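Local coordinates for DSBA-like thioredoxin domain-containing protein (Nitrosomonas europaea, PDB 2IN3), which is a putative protein disulfide isomerase of the DsbA family, FrnE-like subfamily, and probably acts as a thiol-disulfide oxidoreductase, at residues W22-A25 and P26-E29; F112-F115 and A116-R120. All coordinates share one frame; numbering follows the deposited sequence.

How the contacts relate
Both contacts are local, each within one helix, and they follow in series along the chain: contact 1 on helix 19-35, contact 2 on helix 111-123. Helix 19-35 belongs to the beta-alpha-beta unit of the thioredoxin fold, between the parallel strands 9-14 and 40-45; helix 111-123 comes from the run of helices between strands 40-45 and 179-184. Their centres lie about 11 Å apart and the two helices touch directly, Ile-28 CG1 standing 3.8 Å from Phe-112 CE2 and Trp-22 CH2 3.9 Å from Arg-120 CB. Helix 111-123 of the helical part is thereby packed against the helix that begins within a CxxC pattern, Cys-18 to Cys-21, probably the redox site.

Contact 1: W22-A25 and P26-E29; sequences WGFA and PVIE
Phe-24 lays its ring against Val-27 and Ile-28, one turn further along the helix that begins within the CxxC pattern of this thioredoxin-fold domain. Its CB points back from the later turn, but CG, anti to the backbone N (chi1 -167°), swings the ring forward. CG lies 4.2 Å from Val-27 CB; CD1 and CE1 come closer to that carbon, which sits over one ring face in a CH-pi contact, 4.0 Å from the centroid. CE1 also meets Val-27 CG1 at 3.4 Å, and CZ reaches the same methyl. CD2 and CE2, across the ring from CD1 and CE1, approach Ile-28 CB obliquely, with CE2 at 3.8 Å. Phe-24 and Val-27 cross at about a right angle; both also touch Leu-201 of helix 198-211, while Phe-24 and Ile-28 share Leu-180 of strand 179-184.

Pro-26 has no N-H to give, and Val-27 N makes no bond to Gly-23 O, only a weak one to Phe-24 O, so the helix kinks here. Gly-23 O instead faces Pro-26 CD at 3.4 Å. Beyond this break the i to i+4 bonds resume: Phe-24 O takes a nearly straight bond from Ile-28 N (168° at the hydrogen), and Ala-25 O accepts Glu-29 N at 3.0 Å while Ile-28 CG2 lies 3.5 Å from that same oxygen.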
loop_
_atom_site.group_PDB
_atom_site.type_symbol
_atom_site.label_atom_id
_atom_site.label_comp_id
_atom_site.label_asym_id
_atom_site.label_seq_id
_atom_site.Cartn_x
_atom_site.Cartn_y
_atom_site.Cartn_z
ATOM N N TRP A 22 -6.688 -2.395 0.986
ATOM C CA TRP A 22 -7.747 -1.978 0.042
ATOM C C TRP A 22 -9.018 -1.524 0.791
ATOM O O TRP A 22 -9.646 -0.541 0.405
ATOM C CB TRP A 22 -8.047 -3.114 -0.905
ATOM C CG TRP A 22 -9.099 -2.930 -1.974
ATOM C CD1 TRP A 22 -10.085 -3.825 -2.320
ATOM C CD2 TRP A 22 -9.168 -1.870 -2.946
ATOM N NE1 TRP A 22 -10.792 -3.363 -3.418
ATOM C CE2 TRP A 22 -10.251 -2.168 -3.818
ATOM C CE3 TRP A 22 -8.442 -0.688 -3.143
ATOM C CZ2 TRP A 22 -10.615 -1.329 -4.883
ATOM C CZ3 TRP A 22 -8.804 0.142 -4.215
ATOM C CH2 TRP A 22 -9.880 -0.181 -5.052
ATOM N N GLY A 23 -9.390 -2.213 1.873
ATOM C CA GLY A 23 -10.527 -1.744 2.691
ATOM C C GLY A 23 -10.310 -0.317 3.196
ATOM O O GLY A 23 -11.255 0.469 3.342
ATOM N N PHE A 24 -9.055 0.002 3.464
ATOM C CA PHE A 24 -8.667 1.256 4.116
ATOM C C PHE A 24 -8.392 2.348 3.082
ATOM O O PHE A 24 -8.203 3.514 3.460
ATOM C CB PHE A 24 -7.376 0.973 4.903
ATOM C CG PHE A 24 -6.973 2.041 5.888
ATOM C CD1 PHE A 24 -7.710 2.257 7.035
ATOM C CD2 PHE A 24 -5.816 2.812 5.658
ATOM C CE1 PHE A 24 -7.311 3.218 7.979
ATOM C CE2 PHE A 24 -5.388 3.761 6.594
ATOM C CZ PHE A 24 -6.139 3.955 7.763
ATOM N N ALA A 25 -8.363 1.997 1.792
ATOM C CA ALA A 25 -8.042 3.028 0.764
ATOM C C ALA A 25 -8.919 4.313 0.867
ATOM O O ALA A 25 -8.378 5.430 0.782
ATOM C CB ALA A 25 -8.012 2.447 -0.655
ATOM N N PRO A 26 -10.258 4.175 1.055
ATOM C CA PRO A 26 -11.051 5.401 1.233
ATOM C C PRO A 26 -10.683 6.221 2.475
ATOM O O PRO A 26 -10.858 7.443 2.481
ATOM C CB PRO A 26 -12.485 4.872 1.362
ATOM C CG PRO A 26 -12.472 3.578 0.607
ATOM C CD PRO A 26 -11.139 2.983 1.011
ATOM N N VAL A 27 -10.201 5.556 3.532
ATOM C CA VAL A 27 -9.897 6.230 4.797
ATOM C C VAL A 27 -8.603 7.032 4.630
ATOM O O VAL A 27 -8.522 8.220 4.969
ATOM C CB VAL A 27 -9.722 5.197 5.937
ATOM C CG1 VAL A 27 -9.321 5.902 7.265
ATOM C CG2 VAL A 27 -11.000 4.366 6.093
ATOM N N ILE A 28 -7.577 6.401 4.091
ATOM C CA ILE A 28 -6.326 7.141 3.868
ATOM C C ILE A 28 -6.480 8.254 2.810
ATOM O O ILE A 28 -5.856 9.322 2.929
ATOM C CB ILE A 28 -5.091 6.175 3.624
ATOM C CG1 ILE A 28 -3.755 6.966 3.722
ATOM C CG2 ILE A 28 -5.213 5.498 2.256
ATOM C CD1 ILE A 28 -3.493 7.562 5.148
ATOM N N GLU A 29 -7.364 8.063 1.816
ATOM C CA GLU A 29 -7.693 9.149 0.860
ATOM C C GLU A 29 -8.261 10.387 1.623
ATOM O O GLU A 29 -7.844 11.536 1.385
ATOM C CB GLU A 29 -8.702 8.689 -0.211
ATOM C CG GLU A 29 -9.171 9.813 -1.210
ATOM C CD GLU A 29 -10.489 9.484 -1.996
ATOM O OE1 GLU A 29 -10.997 8.336 -1.907
ATOM O OE2 GLU A 29 -11.026 10.393 -2.703
#

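Contact 2: F112-F115 and A116-R120. With EDO (1,2-ethanediol), chain C.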
loop_
_atom_site.group_PDB
_atom_site.type_symbol
_atom_site.label_atom_id
_atom_site.label_comp_id
_atom_site.label_asym_id
_atom_site.label_seq_id
_atom_site.Cartn_x
_atom_site.Cartn_y
_atom_site.Cartn_z
ATOM N N PHE A 112 0.149 7.654 -4.325
ATOM C CA PHE A 112 -1.121 7.102 -3.828
ATOM C C PHE A 112 -2.078 6.622 -4.952
ATOM O O PHE A 112 -2.657 5.521 -4.856
ATOM C CB PHE A 112 -1.822 8.058 -2.845
ATOM C CG PHE A 112 -1.280 7.974 -1.437
ATOM C CD1 PHE A 112 -0.145 8.696 -1.073
ATOM C CD2 PHE A 112 -1.877 7.130 -0.497
ATOM C CE1 PHE A 112 0.377 8.616 0.247
ATOM C CE2 PHE A 112 -1.361 7.044 0.827
ATOM C CZ PHE A 112 -0.232 7.790 1.180
ATOM N N PRO A 113 -2.247 7.422 -6.006
ATOM C CA PRO A 113 -3.026 6.932 -7.168
ATOM C C PRO A 113 -2.477 5.630 -7.775
ATOM O O PRO A 113 -3.275 4.757 -8.128
ATOM C CB PRO A 113 -2.864 8.055 -8.180
ATOM C CG PRO A 113 -2.705 9.261 -7.341
ATOM C CD PRO A 113 -1.816 8.818 -6.213
ATOM N N PHE A 114 -1.148 5.489 -7.895
ATOM C CA PHE A 114 -0.570 4.243 -8.438
ATOM C C PHE A 114 -0.813 3.012 -7.532
ATOM O O PHE A 114 -1.160 1.926 -8.012
ATOM C CB PHE A 114 0.924 4.401 -8.701
ATOM C CG PHE A 114 1.546 3.231 -9.424
ATOM C CD1 PHE A 114 1.246 2.983 -10.772
ATOM C CD2 PHE A 114 2.471 2.417 -8.784
ATOM C CE1 PHE A 114 1.831 1.912 -11.448
ATOM C CE2 PHE A 114 3.056 1.336 -9.471
ATOM C CZ PHE A 114 2.729 1.082 -10.782
ATOM N N PHE A 115 -0.648 3.194 -6.228
ATOM C CA PHE A 115 -0.900 2.142 -5.244
ATOM C C PHE A 115 -2.375 1.677 -5.409
ATOM O O PHE A 115 -2.686 0.460 -5.463
ATOM C CB PHE A 115 -0.693 2.727 -3.854
ATOM C CG PHE A 115 -0.756 1.718 -2.737
ATOM C CD1 PHE A 115 0.425 1.295 -2.140
ATOM C CD2 PHE A 115 -1.977 1.211 -2.268
ATOM C CE1 PHE A 115 0.434 0.372 -1.097
ATOM C CE2 PHE A 115 -1.984 0.261 -1.199
ATOM C CZ PHE A 115 -0.765 -0.147 -0.632
ATOM N N ALA A 116 -3.284 2.642 -5.460
ATOM C CA ALA A 116 -4.735 2.328 -5.570
ATOM C C ALA A 116 -5.020 1.628 -6.898
ATOM O O ALA A 116 -5.780 0.677 -6.933
ATOM C CB ALA A 116 -5.589 3.609 -5.441
ATOM N N ALA A 117 -4.378 2.088 -7.979
ATOM C CA ALA A 117 -4.543 1.496 -9.304
ATOM C C ALA A 117 -4.144 0.016 -9.297
ATOM O O ALA A 117 -4.839 -0.799 -9.901
ATOM C CB ALA A 117 -3.755 2.297 -10.393
ATOM N N ILE A 118 -3.049 -0.324 -8.609
ATOM C CA ILE A 118 -2.601 -1.719 -8.450
ATOM C C ILE A 118 -3.652 -2.543 -7.683
ATOM O O ILE A 118 -4.040 -3.620 -8.116
ATOM C CB ILE A 118 -1.248 -1.815 -7.697
ATOM C CG1 ILE A 118 -0.106 -1.207 -8.560
ATOM C CG2 ILE A 118 -0.950 -3.257 -7.317
ATOM C CD1 ILE A 118 1.177 -1.020 -7.755
ATOM N N GLN A 119 -4.158 -1.989 -6.592
ATOM C CA GLN A 119 -5.136 -2.710 -5.770
ATOM C C GLN A 119 -6.413 -3.023 -6.555
ATOM O O GLN A 119 -6.988 -4.113 -6.431
ATOM C CB GLN A 119 -5.463 -1.889 -4.522
ATOM C CG GLN A 119 -4.256 -1.699 -3.596
ATOM C CD GLN A 119 -4.713 -1.538 -2.183
ATOM O OE1 GLN A 119 -5.255 -0.512 -1.827
ATOM N NE2 GLN A 119 -4.542 -2.584 -1.374
ATOM N N ARG A 120 -6.864 -2.065 -7.354
ATOM C CA ARG A 120 -8.081 -2.262 -8.119
ATOM C C ARG A 120 -7.836 -3.304 -9.217
ATOM O O ARG A 120 -8.712 -4.161 -9.476
ATOM C CB ARG A 120 -8.583 -0.939 -8.703
ATOM C CG ARG A 120 -9.961 -1.009 -9.298
ATOM C CD ARG A 120 -10.313 0.340 -9.956
ATOM N NE ARG A 120 -10.356 1.450 -8.992
ATOM C CZ ARG A 120 -9.412 2.386 -8.849
ATOM N NH1 ARG A 120 -8.302 2.387 -9.606
ATOM N NH2 ARG A 120 -9.579 3.345 -7.937
HETATM C C1 EDO C . -13.650 1.534 -6.839
HETATM O O1 EDO C . -12.602 0.701 -7.329
HETATM C C2 EDO C . -13.074 2.562 -5.880
HETATM O O2 EDO C . -11.799 2.978 -6.368
#
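Phe-115 and Gln-119 cross at a slant, one helical turn apart, the ring and amide planes 67° from each other. The ring corner CE2 does the touching, 3.4 Å from Gln-119 CD and equally near OE1. Gln-119 CG, anti to its carbonyl carbon (chi1 -64°), points back along the helix, and the extended chain carries the amide to the ring; NE2 is hydrogen-bonded to Pro-16 O, which helps hold the amide in this rotation. The Gln-119 side chain also touches Cys-21 and Trp-22 of helix 19-35. Shortening Gln-119 to an alanine is likely to leave Pro-16 O without this donor and to open a gap between the Phe-115 ring and helix 19-35.

Phe-114 and Ile-118 form the neighbouring pair. Here the aliphatic branch passes over the ring rather than beside it: CG1 stands above one face, offset toward the rim, and CD1 reaches CE2 at 3.5 Å. Both side chains also pack on Leu-138 of helix 132-141.

Arg-120 turns its guanidinium edge to an ethanediol, probably from the crystallisation liquor: Arg-120 NE donates to EDO O1 at 2.9 Å. Arg-120 NH2 donates to EDO O2 at 2.7 Å, with a weak third bond from NE to O2. The backbone that carries these side chains is a regular alpha-helix, its i to i+4 bonds continuing through Gln-119 N to Phe-115 O (3.1 Å). The whole is a helix of the helical insertion in a DsbA-like thioredoxin fold, packed along the CxxC helix, with Gln-119 at its start.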